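Local coordinates for protein glycoside hydrolase, GH17 family (Formosa sp. Hel1_33_131, PDB 6FCG) that probably hydrolyses internal beta-1,3-glucosidic bonds of the algal storage glucan laminarin, as an endo-laminarinase of glycoside hydrolase family 17, at residues Glu305-Gly317 / Ala360-Leu372. Residues are numbered along the deposited sequence; the frame is centred on the assembly and turned at random.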
ATOM      1  N   GLU A 305       2.779  -4.641  36.971  1.00 19.67           N
ATOM      2  CA  GLU A 305       2.225  -5.158  35.743  1.00 20.13           C
ATOM      3  C   GLU A 305       3.282  -5.225  34.648  1.00 19.61           C
ATOM      4  O   GLU A 305       3.937  -4.248  34.346  1.00 19.74           O
ATOM      5  CB  GLU A 305       0.987  -4.347  35.294  1.00 20.79           C
ATOM      6  CG  GLU A 305      -0.091  -5.184  34.586  1.00 22.23           C
ATOM      7  CD  GLU A 305      -1.259  -4.350  34.063  1.00 24.23           C
ATOM      8  OE1 GLU A 305      -1.391  -4.214  32.809  1.00 28.22           O
ATOM      9  OE2 GLU A 305      -2.049  -3.802  34.881  1.00 26.02           O
ATOM     10  N   THR A 306       3.431  -6.405  34.070  1.00 19.26           N
ATOM     11  CA  THR A 306       4.087  -6.571  32.777  1.00 18.70           C
ATOM     12  C   THR A 306       3.627  -7.904  32.186  1.00 18.35           C
ATOM     13  O   THR A 306       3.213  -8.792  32.922  1.00 18.87           O
ATOM     14  CB  THR A 306       5.617  -6.514  32.875  1.00 18.37           C
ATOM     15  OG1 THR A 306       6.167  -6.452  31.555  1.00 18.05           O
ATOM     16  CG2 THR A 306       6.183  -7.746  33.592  1.00 18.94           C
ATOM     17  N   GLY A 307       3.713  -8.039  30.875  1.00 18.28           N
ATOM     18  CA  GLY A 307       3.222  -9.222  30.196  1.00 18.64           C
ATOM     19  C   GLY A 307       3.519  -9.234  28.710  1.00 19.56           C
ATOM     20  O   GLY A 307       3.900  -8.232  28.136  1.00 20.77           O
ATOM     21  N   TRP A 308       3.349 -10.398  28.097  1.00 20.23           N
ATOM     22  CA  TRP A 308       3.656 -10.605  26.686  1.00 19.70           C
ATOM     23  C   TRP A 308       2.636 -11.586  26.083  1.00 19.33           C
ATOM     24  O   TRP A 308       2.656 -12.762  26.391  1.00 19.79           O
ATOM     25  CB  TRP A 308       5.075 -11.164  26.584  1.00 19.19           C
ATOM     26  CG  TRP A 308       5.679 -11.096  25.260  1.00 18.63           C
ATOM     27  CD1 TRP A 308       5.373 -11.878  24.173  1.00 19.03           C
ATOM     28  CD2 TRP A 308       6.718 -10.225  24.845  1.00 18.14           C
ATOM     29  NE1 TRP A 308       6.162 -11.538  23.109  1.00 18.81           N
ATOM     30  CE2 TRP A 308       6.987 -10.513  23.487  1.00 18.55           C
ATOM     31  CE3 TRP A 308       7.442  -9.222  25.474  1.00 18.41           C
ATOM     32  CZ2 TRP A 308       7.957  -9.845  22.760  1.00 18.45           C
ATOM     33  CZ3 TRP A 308       8.402  -8.547  24.755  1.00 18.77           C
ATOM     34  CH2 TRP A 308       8.655  -8.864  23.407  1.00 19.42           C
ATOM     35  N   ALA A 309       1.746 -11.085  25.232  1.00 19.14           N
ATOM     36  CA  ALA A 309       0.640 -11.878  24.740  1.00 18.83           C
ATOM     37  C   ALA A 309       1.063 -12.972  23.785  1.00 19.63           C
ATOM     38  O   ALA A 309       2.087 -12.853  23.083  1.00 23.41           O
ATOM     39  CB  ALA A 309      -0.382 -10.976  24.105  1.00 19.59           C
ATOM     40  N   SER A 310       0.298 -14.053  23.763  1.00 19.63           N
ATOM     41  CA  SER A 310       0.591 -15.212  22.924  1.00 19.46           C
ATOM     42  C   SER A 310      -0.031 -15.118  21.537  1.00 20.31           C
ATOM     43  O   SER A 310       0.243 -15.973  20.691  1.00 20.63           O
ATOM     44  CB  SER A 310       0.109 -16.493  23.588  1.00 19.92           C
ATOM     45  OG  SER A 310      -1.303 -16.517  23.722  1.00 20.11           O
ATOM     46  N   PHE A 311      -0.851 -14.102  21.286  1.00 20.32           N
ATOM     47  CA  PHE A 311      -1.438 -13.929  19.970  1.00 21.25           C
ATOM     48  C   PHE A 311      -1.835 -12.481  19.724  1.00 23.24           C
ATOM     49  O   PHE A 311      -2.248 -11.805  20.648  1.00 23.93           O
ATOM     50  CB  PHE A 311      -2.668 -14.847  19.807  1.00 19.85           C
ATOM     51  CG  PHE A 311      -3.211 -14.872  18.426  1.00 18.59           C
ATOM     52  CD1 PHE A 311      -2.685 -15.732  17.480  1.00 18.70           C
ATOM     53  CD2 PHE A 311      -4.212 -13.997  18.042  1.00 19.29           C
ATOM     54  CE1 PHE A 311      -3.161 -15.738  16.167  1.00 18.85           C
ATOM     55  CE2 PHE A 311      -4.703 -13.998  16.728  1.00 19.40           C
ATOM     56  CZ  PHE A 311      -4.173 -14.875  15.791  1.00 18.23           C
ATOM     57  N   SER A 312      -1.713 -12.020  18.470  1.00 24.31           N
ATOM     58  CA  SER A 312      -2.213 -10.700  18.060  1.00 24.72           C
ATOM     59  C   SER A 312      -2.540 -10.676  16.583  1.00 23.81           C
ATOM     60  O   SER A 312      -1.716 -11.061  15.759  1.00 23.28           O
ATOM     61  CB  SER A 312      -1.173  -9.594  18.303  1.00 24.96           C
ATOM     62  OG  SER A 312      -1.653  -8.321  17.833  1.00 25.13           O
ATOM     63  N   ASN A 313      -3.718 -10.160  16.257  1.00 22.27           N
ATOM     64  CA  ASN A 313      -4.084  -9.915  14.861  1.00 22.81           C
ATOM     65  C   ASN A 313      -3.979  -8.414  14.468  1.00 23.47           C
ATOM     66  O   ASN A 313      -4.490  -8.025  13.439  1.00 24.29           O
ATOM     67  CB  ASN A 313      -5.482 -10.479  14.557  1.00 20.61           C
ATOM     68  CG  ASN A 313      -6.601  -9.723  15.270  1.00 19.84           C
ATOM     69  OD1 ASN A 313      -6.392  -8.724  15.962  1.00 20.38           O
ATOM     70  ND2 ASN A 313      -7.793 -10.178  15.064  1.00 19.00           N
ATOM     71  N   GLY A 314      -3.341  -7.595  15.306  1.00 24.02           N
ATOM     72  CA  GLY A 314      -3.050  -6.193  14.993  1.00 22.16           C
ATOM     73  C   GLY A 314      -1.547  -5.985  14.931  1.00 20.98           C
ATOM     74  O   GLY A 314      -0.818  -6.738  14.243  1.00 20.13           O
ATOM     75  N   TYR A 315      -1.088  -5.018  15.705  1.00 21.01           N
ATOM     76  CA  TYR A 315       0.282  -4.542  15.627  1.00 22.66           C
ATOM     77  C   TYR A 315       1.382  -5.473  16.108  1.00 22.03           C
ATOM     78  O   TYR A 315       2.526  -5.306  15.683  1.00 22.79           O
ATOM     79  CB  TYR A 315       0.464  -3.284  16.456  1.00 23.89           C
ATOM     80  CG  TYR A 315      -0.361  -2.101  16.063  1.00 26.33           C
ATOM     81  CD1 TYR A 315      -0.572  -1.761  14.721  1.00 27.62           C
ATOM     82  CD2 TYR A 315      -0.916  -1.261  17.058  1.00 29.35           C
ATOM     83  CE1 TYR A 315      -1.338  -0.632  14.390  1.00 27.87           C
ATOM     84  CE2 TYR A 315      -1.679  -0.133  16.737  1.00 28.53           C
ATOM     85  CZ  TYR A 315      -1.881   0.177  15.410  1.00 28.36           C
ATOM     86  OH  TYR A 315      -2.617   1.264  15.105  1.00 26.96           O
ATOM     87  N   TYR A 316       1.068  -6.417  16.979  1.00 20.90           N
ATOM     88  CA  TYR A 316       2.100  -7.181  17.673  1.00 20.37           C
ATOM     89  C   TYR A 316       2.332  -8.623  17.160  1.00 20.84           C
ATOM     90  O   TYR A 316       3.245  -9.300  17.652  1.00 20.10           O
ATOM     91  CB  TYR A 316       1.763  -7.220  19.157  1.00 20.29           C
ATOM     92  CG  TYR A 316       1.335  -5.879  19.693  1.00 20.16           C
ATOM     93  CD1 TYR A 316       2.265  -4.842  19.851  1.00 19.79           C
ATOM     94  CD2 TYR A 316       0.001  -5.631  20.018  1.00 19.35           C
ATOM     95  CE1 TYR A 316       1.879  -3.608  20.335  1.00 20.20           C
ATOM     96  CE2 TYR A 316      -0.393  -4.412  20.513  1.00 19.66           C
ATOM     97  CZ  TYR A 316       0.541  -3.398  20.659  1.00 21.30           C
ATOM     98  OH  TYR A 316       0.119  -2.179  21.152  1.00 23.31           O
ATOM     99  N   GLY A 317       1.535  -9.082  16.177  1.00 20.71           N
ATOM    100  CA  GLY A 317       1.678 -10.435  15.616  1.00 20.51           C
ATOM    101  C   GLY A 317       2.229 -10.484  14.190  1.00 21.06           C
ATOM    102  O   GLY A 317       3.097  -9.691  13.804  1.00 20.80           O
ATOM    103  N   ALA A 360     -13.599  -7.354  23.394  1.00 25.04           N
ATOM    104  CA  ALA A 360     -14.786  -8.196  23.249  1.00 25.56           C
ATOM    105  C   ALA A 360     -15.157  -8.490  21.799  1.00 25.29           C
ATOM    106  O   ALA A 360     -15.458  -9.617  21.473  1.00 24.48           O
ATOM    107  CB  ALA A 360     -15.959  -7.559  23.984  1.00 25.04           C
ATOM    108  N   HIS A 361     -15.108  -7.467  20.945  1.00 25.48           N
ATOM    109  CA  HIS A 361     -15.527  -7.592  19.553  1.00 26.08           C
ATOM    110  C   HIS A 361     -14.447  -8.046  18.611  1.00 26.06           C
ATOM    111  O   HIS A 361     -14.658  -8.089  17.422  1.00 28.86           O
ATOM    112  CB  HIS A 361     -16.133  -6.286  19.069  1.00 27.18           C
ATOM    113  CG  HIS A 361     -17.438  -5.987  19.710  1.00 28.74           C
ATOM    114  ND1 HIS A 361     -17.553  -5.189  20.824  1.00 30.89           N
ATOM    115  CD2 HIS A 361     -18.691  -6.405  19.415  1.00 31.40           C
ATOM    116  CE1 HIS A 361     -18.821  -5.119  21.193  1.00 32.01           C
ATOM    117  NE2 HIS A 361     -19.534  -5.847  20.351  1.00 32.39           N
ATOM    118  N   ASN A 362     -13.278  -8.383  19.123  1.00 28.17           N
ATOM    119  CA  ASN A 362     -12.206  -8.927  18.295  1.00 26.64           C
ATOM    120  C   ASN A 362     -11.401  -9.974  19.053  1.00 24.53           C
ATOM    121  O   ASN A 362     -10.443  -9.640  19.743  1.00 24.99           O
ATOM    122  CB  ASN A 362     -11.311  -7.779  17.840  1.00 27.97           C
ATOM    123  CG  ASN A 362     -10.150  -8.245  16.994  1.00 29.23           C
ATOM    124  OD1 ASN A 362     -10.060  -9.392  16.568  1.00 28.42           O
ATOM    125  ND2 ASN A 362      -9.296  -7.327  16.676  1.00 34.16           N
ATOM    126  N   SER A 363     -11.774 -11.238  18.918  1.00 23.33           N
ATOM    127  CA  SER A 363     -11.139 -12.289  19.743  1.00 24.51           C
ATOM    128  C   SER A 363      -9.644 -12.478  19.519  1.00 20.62           C
ATOM    129  O   SER A 363      -8.958 -12.884  20.437  1.00 18.35           O
ATOM    130  CB  SER A 363     -11.884 -13.630  19.613  1.00 27.14           C
ATOM    131  OG  SER A 363     -12.283 -13.808  18.278  1.00 31.26           O
ATOM    132  N   GLY A 364      -9.159 -12.159  18.314  1.00 19.10           N
ATOM    133  CA  GLY A 364      -7.732 -12.160  17.996  1.00 18.75           C
ATOM    134  C   GLY A 364      -6.923 -11.001  18.569  1.00 19.70           C
ATOM    135  O   GLY A 364      -5.693 -10.978  18.421  1.00 22.01           O
ATOM    136  N   GLY A 365      -7.581 -10.017  19.179  1.00 19.02           N
ATOM    137  CA  GLY A 365      -6.881  -8.914  19.818  1.00 20.24           C
ATOM    138  C   GLY A 365      -5.995  -9.353  20.961  1.00 20.40           C
ATOM    139  O   GLY A 365      -6.380 -10.223  21.736  1.00 22.51           O
ATOM    140  N   SER A 366      -4.800  -8.772  21.044  1.00 19.55           N
ATOM    141  CA  SER A 366      -3.796  -9.204  21.995  1.00 19.77           C
ATOM    142  C   SER A 366      -4.252  -9.087  23.444  1.00 19.77           C
ATOM    143  O   SER A 366      -3.856  -9.897  24.277  1.00 20.65           O
ATOM    144  CB  SER A 366      -2.504  -8.424  21.794  1.00 19.22           C
ATOM    145  OG  SER A 366      -2.775  -7.047  21.891  1.00 18.14           O
ATOM    146  N   GLU A 367      -5.118  -8.139  23.735  1.00 20.11           N
ATOM    147  CA  GLU A 367      -5.699  -8.017  25.081  1.00 22.53           C
ATOM    148  C   GLU A 367      -6.348  -9.300  25.633  1.00 22.85           C
ATOM    149  O   GLU A 367      -6.332  -9.525  26.832  1.00 24.72           O
ATOM    150  CB  GLU A 367      -6.711  -6.850  25.116  1.00 24.25           C
ATOM    151  CG  GLU A 367      -6.045  -5.474  25.054  1.00 25.05           C
ATOM    152  CD  GLU A 367      -5.247  -5.114  26.312  1.00 26.23           C
ATOM    153  OE1 GLU A 367      -4.123  -4.721  26.096  1.00 29.33           O
ATOM    154  OE2 GLU A 367      -5.644  -5.257  27.492  1.00 28.94           O
ATOM    155  N   ASN A 368      -6.877 -10.141  24.746  1.00 21.39           N
ATOM    156  CA  ASN A 368      -7.492 -11.406  25.119  1.00 20.02           C
ATOM    157  C   ASN A 368      -6.504 -12.557  25.270  1.00 19.48           C
ATOM    158  O   ASN A 368      -6.922 -13.680  25.458  1.00 19.16           O
ATOM    159  CB  ASN A 368      -8.561 -11.820  24.073  1.00 19.51           C
ATOM    160  CG  ASN A 368      -9.622 -10.741  23.835  1.00 19.38           C
ATOM    161  OD1 ASN A 368     -10.112 -10.097  24.782  1.00 20.55           O
ATOM    162  ND2 ASN A 368      -9.976 -10.522  22.570  1.00 19.12           N
ATOM    163  N   HIS A 369      -5.210 -12.318  25.174  1.00 19.58           N
ATOM    164  CA  HIS A 369      -4.265 -13.431  25.076  1.00 20.52           C
ATOM    165  C   HIS A 369      -3.066 -13.294  25.985  1.00 19.82           C
ATOM    166  O   HIS A 369      -1.997 -13.879  25.736  1.00 19.53           O
ATOM    167  CB  HIS A 369      -3.844 -13.647  23.610  1.00 21.75           C
ATOM    168  CG  HIS A 369      -4.976 -14.078  22.731  1.00 22.89           C
ATOM    169  ND1 HIS A 369      -5.460 -15.369  22.712  1.00 23.85           N
ATOM    170  CD2 HIS A 369      -5.734 -13.381  21.852  1.00 23.27           C
ATOM    171  CE1 HIS A 369      -6.462 -15.453  21.853  1.00 23.44           C
ATOM    172  NE2 HIS A 369      -6.646 -14.261  21.316  1.00 23.43           N
ATOM    173  N   PHE A 370      -3.248 -12.584  27.085  1.00 19.81           N
ATOM    174  CA  PHE A 370      -2.141 -12.397  28.020  1.00 20.65           C
ATOM    175  C   PHE A 370      -1.962 -13.522  29.072  1.00 20.18           C
ATOM    176  O   PHE A 370      -1.004 -13.497  29.829  1.00 19.93           O
ATOM    177  CB  PHE A 370      -2.266 -11.046  28.705  1.00 21.75           C
ATOM    178  CG  PHE A 370      -1.735  -9.921  27.892  1.00 21.55           C
ATOM    179  CD1 PHE A 370      -0.381  -9.596  27.951  1.00 21.12           C
ATOM    180  CD2 PHE A 370      -2.578  -9.169  27.098  1.00 22.14           C
ATOM    181  CE1 PHE A 370       0.116  -8.554  27.219  1.00 21.02           C
ATOM    182  CE2 PHE A 370      -2.082  -8.112  26.357  1.00 22.36           C
ATOM    183  CZ  PHE A 370      -0.741  -7.804  26.422  1.00 22.24           C
ATOM    184  N   GLY A 371      -2.866 -14.499  29.091  1.00 19.90           N
ATOM    185  CA  GLY A 371      -2.813 -15.571  30.050  1.00 19.11           C
ATOM    186  C   GLY A 371      -1.606 -16.465  29.937  1.00 18.90           C
ATOM    187  O   GLY A 371      -0.966 -16.532  28.888  1.00 17.02           O
ATOM    188  N   LEU A 372      -1.277 -17.123  31.055  1.00 18.79           N
ATOM    189  CA  LEU A 372      -0.420 -18.308  31.044  1.00 18.39           C
ATOM    190  C   LEU A 372      -1.264 -19.516  30.654  1.00 19.57           C
ATOM    191  O   LEU A 372      -0.747 -20.518  30.141  1.00 20.34           O
ATOM    192  CB  LEU A 372       0.224 -18.518  32.393  1.00 17.70           C
ATOM    193  CG  LEU A 372       1.000 -17.350  32.962  1.00 17.54           C
ATOM    194  CD1 LEU A 372       1.429 -17.679  34.378  1.00 17.67           C
ATOM    195  CD2 LEU A 372       2.204 -16.990  32.117  1.00 18.18           C
TER
HETATM  196  O   HOH W   1      -3.595  -6.732  18.981  1.00  2.00           O
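Asn313 and Asn362 meet through their side-chain amides, which approach from opposite directions with planes 32° apart. Asn313 ND2 donates to Asn362 OD1 at 2.8 Å, in the carbonyl plane and on a lone pair. The return bond, Asn362 ND2 to Asn313 OD1, is weak at 3.3 Å. Asn313 places CG between its backbone N and carbonyl carbon (chi1 68°), which sets the amide over Gly364. A leucine in place of Asn313 would probably leave the amide of Asn362 without this partner and free to turn.

Two backbone bonds tie the segments. Asn313 N donates to Gly364 O at 3.0 Å, and Ser310 N donates to His369 O at 3.0 Å. One water also bridges Ser312 OG and the backbone N of Ser366.

An aromatic pair lies between these two backbone bonds. Phe311 CB lies over one face of the His369 ring, 3.9 Å from its centroid, and the Phe311 ring turns its edge to that same imidazole in an edge-to-face pair. His369 NE2 is bonded to Ser363 O at 2.8 Å, which helps fix the rotation of the imidazole. On the strand 301-305 side of Ser310, Ala309 CB sits over the centre of the Phe370 ring, 3.8 Å from the centroid, in a CH-pi contact. Gly307 and the backbone N of Trp308 meet the edge of that ring.

The contact joins two loops of the TIM-barrel fold expected of this family. Residues 305-317 run on from the end of strand 301-305, an outermost strand of the parallel sheet, and residues 360-372 follow helix 326-342. Trp308 packs on helices 244-250 and 266-294. Ser310 packs on Glu326 of helix 326-342, and its OG is hydrogen-bonded to Lys380.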